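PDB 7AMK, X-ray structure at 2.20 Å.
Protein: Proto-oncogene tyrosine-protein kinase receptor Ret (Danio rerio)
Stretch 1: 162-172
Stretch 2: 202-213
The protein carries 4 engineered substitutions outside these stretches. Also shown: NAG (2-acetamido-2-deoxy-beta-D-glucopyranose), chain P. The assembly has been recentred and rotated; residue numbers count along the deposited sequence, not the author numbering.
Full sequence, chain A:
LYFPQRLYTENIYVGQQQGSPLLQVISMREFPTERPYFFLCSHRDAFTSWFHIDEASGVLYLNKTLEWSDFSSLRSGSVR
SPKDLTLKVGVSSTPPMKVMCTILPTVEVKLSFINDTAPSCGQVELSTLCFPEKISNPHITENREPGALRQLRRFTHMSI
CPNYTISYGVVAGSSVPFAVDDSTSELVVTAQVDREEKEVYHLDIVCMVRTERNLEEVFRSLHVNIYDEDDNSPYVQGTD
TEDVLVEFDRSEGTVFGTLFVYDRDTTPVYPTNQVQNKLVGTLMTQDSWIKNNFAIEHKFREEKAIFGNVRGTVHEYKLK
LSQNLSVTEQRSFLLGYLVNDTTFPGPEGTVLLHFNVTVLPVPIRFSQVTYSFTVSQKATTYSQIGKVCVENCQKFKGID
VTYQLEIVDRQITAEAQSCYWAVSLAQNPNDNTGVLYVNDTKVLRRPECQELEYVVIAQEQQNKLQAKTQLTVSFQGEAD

Stretch 1 (162-172) PNYTISYGVVA
Stretch 2 (202-213) HLDIVCMVRTER

A strand through Thr-165 to Val-170 runs antiparallel beside one that enters stretch 2 already formed and continues to Arg-210. Their axes approach to 4.7 Å, and their N-to-C directions differ by 160°. The register pairs Thr-165 with Arg-210, Ile-166 with Val-209, Ser-167 with Met-208, Tyr-168 with Cys-207, Gly-169 with Val-206 and Val-170 with Ile-205. CA to CA is 5.3 Å for Ser-167 with Met-208 and for Gly-169 with Val-206, but 4.7 Å for Ile-166 with Val-209 and for Tyr-168 with Cys-207. Backbone angles are extended, with phi about -86 to -147 and psi about 123 to 157 from Thr-165 to Val-170; Val-206 has -112/132.

Ser-167/Met-208 and Gly-169/Val-206 each make both bonds; Thr-165/Arg-210 makes one. Arg-210 N donates to Thr-165 O at 2.9 Å. Ser-167 N reaches Met-208 O at 3.0 Å, and Met-208 N returns to Ser-167 O at 2.9 Å. Gly-169 N bonds Val-206 O at 3.0 Å, and Val-206 N bonds Gly-169 O at 2.9 Å. Val-171 N to Asp-204 O, 3.0 Å, adds a further rung. The carbonyls also receive CA-H contacts, such as Tyr-168 CA to Val-206 O at 3.2 Å.

On one face, apolar groups of Ile-166, Tyr-168 and Val-170 interlock with Ile-205, Cys-207 and Val-209. Here the end of the Tyr-168 ring (chi1 m, chi2 87°) comes nearer stretch 2. The ring lies obliquely against Cys-207, whose SG is 3.6 Å from Tyr-168 CE2 and 4.2 Å from the ring centroid. Cys-207 is t and is covalently bonded elsewhere in the structure. Its sulfur also meets the CG2 methyl of Ile-166 (m, t), with CG2 to SG 3.8 Å. Ile-205 (m, m) sets CG2 4.0 Å from Tyr-168 CD2, while its CD1 lies 4.0 Å from CG2 of Val-170 (t). Val-209 (t) sets CG1 4.4 Å from Ile-166 CG1.

The opposite face carries Thr-165 (p), Ser-167 (p), Met-208, Val-206 (p) and Arg-210 (t, modelled only to CG). Gly-169 leaves a hollow beside Val-206: an ideal CB on the glycine would sit only 3.5 Å from Val-206 CG1. Val-171 (t) closes on the same valine, with Val-171 CG2 to Val-206 CB 4.1 Å. Met-208 (m, t, chi3 96°) leads its end away.

Just before the first strand, Tyr-164 (chi1 -73°, chi2 -7°) starts sideways, but its end comes nearer stretch 2. Thr-211 (p) places CG2 over one ring face, 4.1 Å from the centroid, a CH-pi contact. Val-209 CG1 touches Tyr-164 CD2 obliquely at 3.9 Å. At the ring edge, Tyr-164 OH donates to Glu-212 OE1 at 3.1 Å. Asn-163 ND2 carries the NAG through C1 at 1.4 Å.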

# COMPACT_ATOMS: atom_id res chain seq x y z
N PRO A 162 58.23 31.86 -28.82
CA PRO A 162 58.12 33.27 -28.40
C PRO A 162 57.79 34.24 -29.53
O PRO A 162 57.30 35.34 -29.25
CB PRO A 162 59.51 33.58 -27.80
CG PRO A 162 60.43 32.65 -28.54
CD PRO A 162 59.62 31.37 -28.71
N ASN A 163 58.05 33.86 -30.78
CA ASN A 163 57.82 34.74 -31.91
C ASN A 163 56.42 34.62 -32.49
O ASN A 163 56.14 35.26 -33.51
CB ASN A 163 58.88 34.47 -32.98
CG ASN A 163 60.23 35.00 -32.58
OD1 ASN A 163 60.34 35.81 -31.67
ND2 ASN A 163 61.27 34.56 -33.26
N TYR A 164 55.54 33.84 -31.87
CA TYR A 164 54.15 33.73 -32.30
C TYR A 164 53.30 34.69 -31.48
O TYR A 164 53.52 34.83 -30.27
CB TYR A 164 53.63 32.30 -32.13
CG TYR A 164 54.17 31.31 -33.13
CD1 TYR A 164 54.95 31.74 -34.19
CD2 TYR A 164 53.89 29.96 -33.02
CE1 TYR A 164 55.44 30.85 -35.11
CE2 TYR A 164 54.39 29.05 -33.95
CZ TYR A 164 55.16 29.51 -34.99
OH TYR A 164 55.66 28.64 -35.92
N THR A 165 52.33 35.33 -32.11
CA THR A 165 51.30 36.04 -31.37
C THR A 165 50.06 35.15 -31.25
O THR A 165 49.69 34.46 -32.20
CB THR A 165 50.93 37.36 -32.04
OG1 THR A 165 50.39 37.09 -33.33
CG2 THR A 165 52.15 38.23 -32.17
N ILE A 166 49.44 35.18 -30.08
CA ILE A 166 48.34 34.28 -29.75
C ILE A 166 47.23 35.09 -29.12
O ILE A 166 47.46 35.75 -28.10
CB ILE A 166 48.78 33.16 -28.79
CG1 ILE A 166 49.98 32.40 -29.33
CG2 ILE A 166 47.63 32.19 -28.56
CD1 ILE A 166 50.33 31.16 -28.50
N SER A 167 46.03 35.04 -29.69
CA SER A 167 44.88 35.64 -29.04
C SER A 167 43.74 34.63 -28.99
O SER A 167 43.70 33.68 -29.78
CB SER A 167 44.49 36.96 -29.74
OG SER A 167 44.10 36.77 -31.08
N TYR A 168 42.82 34.81 -28.05
CA TYR A 168 41.69 33.90 -27.88
C TYR A 168 40.38 34.67 -27.97
O TYR A 168 40.34 35.87 -27.69
CB TYR A 168 41.75 33.16 -26.53
CG TYR A 168 42.90 32.22 -26.42
CD1 TYR A 168 44.14 32.65 -25.98
CD2 TYR A 168 42.77 30.87 -26.78
CE1 TYR A 168 45.22 31.78 -25.88
CE2 TYR A 168 43.81 30.02 -26.70
CZ TYR A 168 45.05 30.47 -26.26
OH TYR A 168 46.11 29.60 -26.17
N GLY A 169 39.32 33.98 -28.39
CA GLY A 169 37.98 34.55 -28.35
C GLY A 169 36.92 33.52 -28.08
O GLY A 169 37.10 32.33 -28.35
N VAL A 170 35.80 33.96 -27.52
CA VAL A 170 34.60 33.13 -27.46
C VAL A 170 33.83 33.32 -28.76
O VAL A 170 33.45 34.44 -29.11
CB VAL A 170 33.70 33.47 -26.26
CG1 VAL A 170 32.40 32.67 -26.38
CG2 VAL A 170 34.37 33.10 -24.98
N VAL A 171 33.58 32.21 -29.45
CA VAL A 171 32.78 32.23 -30.66
C VAL A 171 31.31 32.25 -30.24
O VAL A 171 30.80 31.27 -29.69
CB VAL A 171 33.08 31.03 -31.56
CG1 VAL A 171 31.90 30.74 -32.43
CG2 VAL A 171 34.28 31.34 -32.43
N ALA A 172 30.64 33.39 -30.48
CA ALA A 172 29.28 33.61 -30.01
C ALA A 172 28.32 33.46 -31.19
O ALA A 172 28.14 34.40 -31.97
CB ALA A 172 29.14 34.98 -29.36
N HIS A 202 27.45 25.55 -23.44
CA HIS A 202 28.37 25.05 -24.44
C HIS A 202 29.11 26.21 -25.07
O HIS A 202 28.49 27.19 -25.51
CB HIS A 202 27.63 24.25 -25.52
CG HIS A 202 27.01 22.99 -25.01
ND1 HIS A 202 27.75 21.86 -24.72
CD2 HIS A 202 25.72 22.67 -24.73
CE1 HIS A 202 26.95 20.90 -24.29
NE2 HIS A 202 25.71 21.37 -24.29
N LEU A 203 30.43 26.11 -25.08
CA LEU A 203 31.30 27.17 -25.56
C LEU A 203 32.23 26.58 -26.61
O LEU A 203 32.64 25.42 -26.52
CB LEU A 203 32.12 27.82 -24.42
CG LEU A 203 31.33 28.49 -23.27
CD1 LEU A 203 32.26 29.13 -22.19
CD2 LEU A 203 30.41 29.56 -23.85
N ASP A 204 32.52 27.39 -27.63
CA ASP A 204 33.58 27.13 -28.58
C ASP A 204 34.60 28.26 -28.46
O ASP A 204 34.27 29.42 -28.70
CB ASP A 204 33.04 27.01 -30.01
CG ASP A 204 33.84 26.00 -30.87
OD1 ASP A 204 34.61 25.21 -30.30
OD2 ASP A 204 33.70 26.01 -32.11
N ILE A 205 35.83 27.90 -28.04
CA ILE A 205 36.97 28.81 -27.94
C ILE A 205 37.75 28.78 -29.25
O ILE A 205 37.98 27.71 -29.82
CB ILE A 205 37.86 28.40 -26.75
CG1 ILE A 205 37.06 28.34 -25.44
CG2 ILE A 205 39.06 29.33 -26.58
CD1 ILE A 205 36.26 29.61 -25.12
N VAL A 206 38.14 29.96 -29.76
CA VAL A 206 38.99 30.08 -30.94
C VAL A 206 40.34 30.62 -30.51
O VAL A 206 40.42 31.61 -29.77
CB VAL A 206 38.37 30.99 -32.01
CG1 VAL A 206 38.31 32.42 -31.52
CG2 VAL A 206 39.21 30.95 -33.28
N CYS A 207 41.41 29.97 -30.99
CA CYS A 207 42.79 30.39 -30.79
C CYS A 207 43.35 30.87 -32.13
O CYS A 207 43.28 30.14 -33.13
CB CYS A 207 43.61 29.23 -30.22
SG CYS A 207 45.33 29.55 -29.93
N MET A 208 43.88 32.10 -32.16
CA MET A 208 44.40 32.71 -33.39
C MET A 208 45.89 32.96 -33.23
O MET A 208 46.31 33.64 -32.30
CB MET A 208 43.66 34.02 -33.70
CG MET A 208 42.18 33.79 -33.92
SD MET A 208 41.14 35.26 -33.87
CE MET A 208 41.05 35.60 -35.64
N VAL A 209 46.67 32.39 -34.12
CA VAL A 209 48.11 32.32 -33.97
C VAL A 209 48.73 32.92 -35.22
O VAL A 209 48.45 32.47 -36.34
CB VAL A 209 48.57 30.88 -33.75
CG1 VAL A 209 50.09 30.81 -33.44
CG2 VAL A 209 47.75 30.25 -32.63
N ARG A 210 49.51 33.98 -35.05
CA ARG A 210 50.22 34.58 -36.17
C ARG A 210 51.58 33.89 -36.27
O ARG A 210 52.46 34.11 -35.44
CB ARG A 210 50.36 36.09 -35.98
CG ARG A 210 50.77 36.84 -37.25
N THR A 211 51.73 33.01 -37.25
CA THR A 211 52.99 32.32 -37.50
C THR A 211 53.81 33.07 -38.55
O THR A 211 53.43 34.13 -39.03
CB THR A 211 52.73 30.88 -37.94
OG1 THR A 211 52.13 30.88 -39.25
CG2 THR A 211 51.80 30.15 -36.95
N GLU A 212 54.97 32.49 -38.91
CA GLU A 212 55.74 32.95 -40.07
C GLU A 212 55.02 32.69 -41.39
O GLU A 212 55.48 33.17 -42.43
CB GLU A 212 57.14 32.29 -40.10
CG GLU A 212 57.18 30.78 -40.40
CD GLU A 212 56.51 29.94 -39.31
OE1 GLU A 212 56.03 30.56 -38.34
OE2 GLU A 212 56.46 28.68 -39.41
N ARG A 213 53.89 31.99 -41.34
CA ARG A 213 53.12 31.53 -42.49
C ARG A 213 51.90 32.40 -42.73
O ARG A 213 51.77 33.04 -43.77
CB ARG A 213 52.68 30.09 -42.21
CG ARG A 213 52.75 29.09 -43.35
CD ARG A 213 52.09 27.79 -42.87
NE ARG A 213 52.53 26.63 -43.64
CZ ARG A 213 52.40 25.37 -43.25
NH1 ARG A 213 51.85 25.07 -42.08
NH2 ARG A 213 52.84 24.40 -44.04
C1 NAG P . 62.55 35.09 -32.86
C2 NAG P . 63.68 34.05 -32.90
C3 NAG P . 64.99 34.69 -32.44
C4 NAG P . 65.29 35.93 -33.27
C5 NAG P . 64.12 36.90 -33.21
C6 NAG P . 64.31 38.14 -34.07
C7 NAG P . 62.94 31.73 -32.57
C8 NAG P . 62.62 30.66 -31.57
N2 NAG P . 63.34 32.90 -32.07
O3 NAG P . 66.04 33.74 -32.54
O4 NAG P . 66.45 36.59 -32.78
O5 NAG P . 62.92 36.25 -33.66
O6 NAG P . 64.01 37.90 -35.43
O7 NAG P . 62.84 31.53 -33.78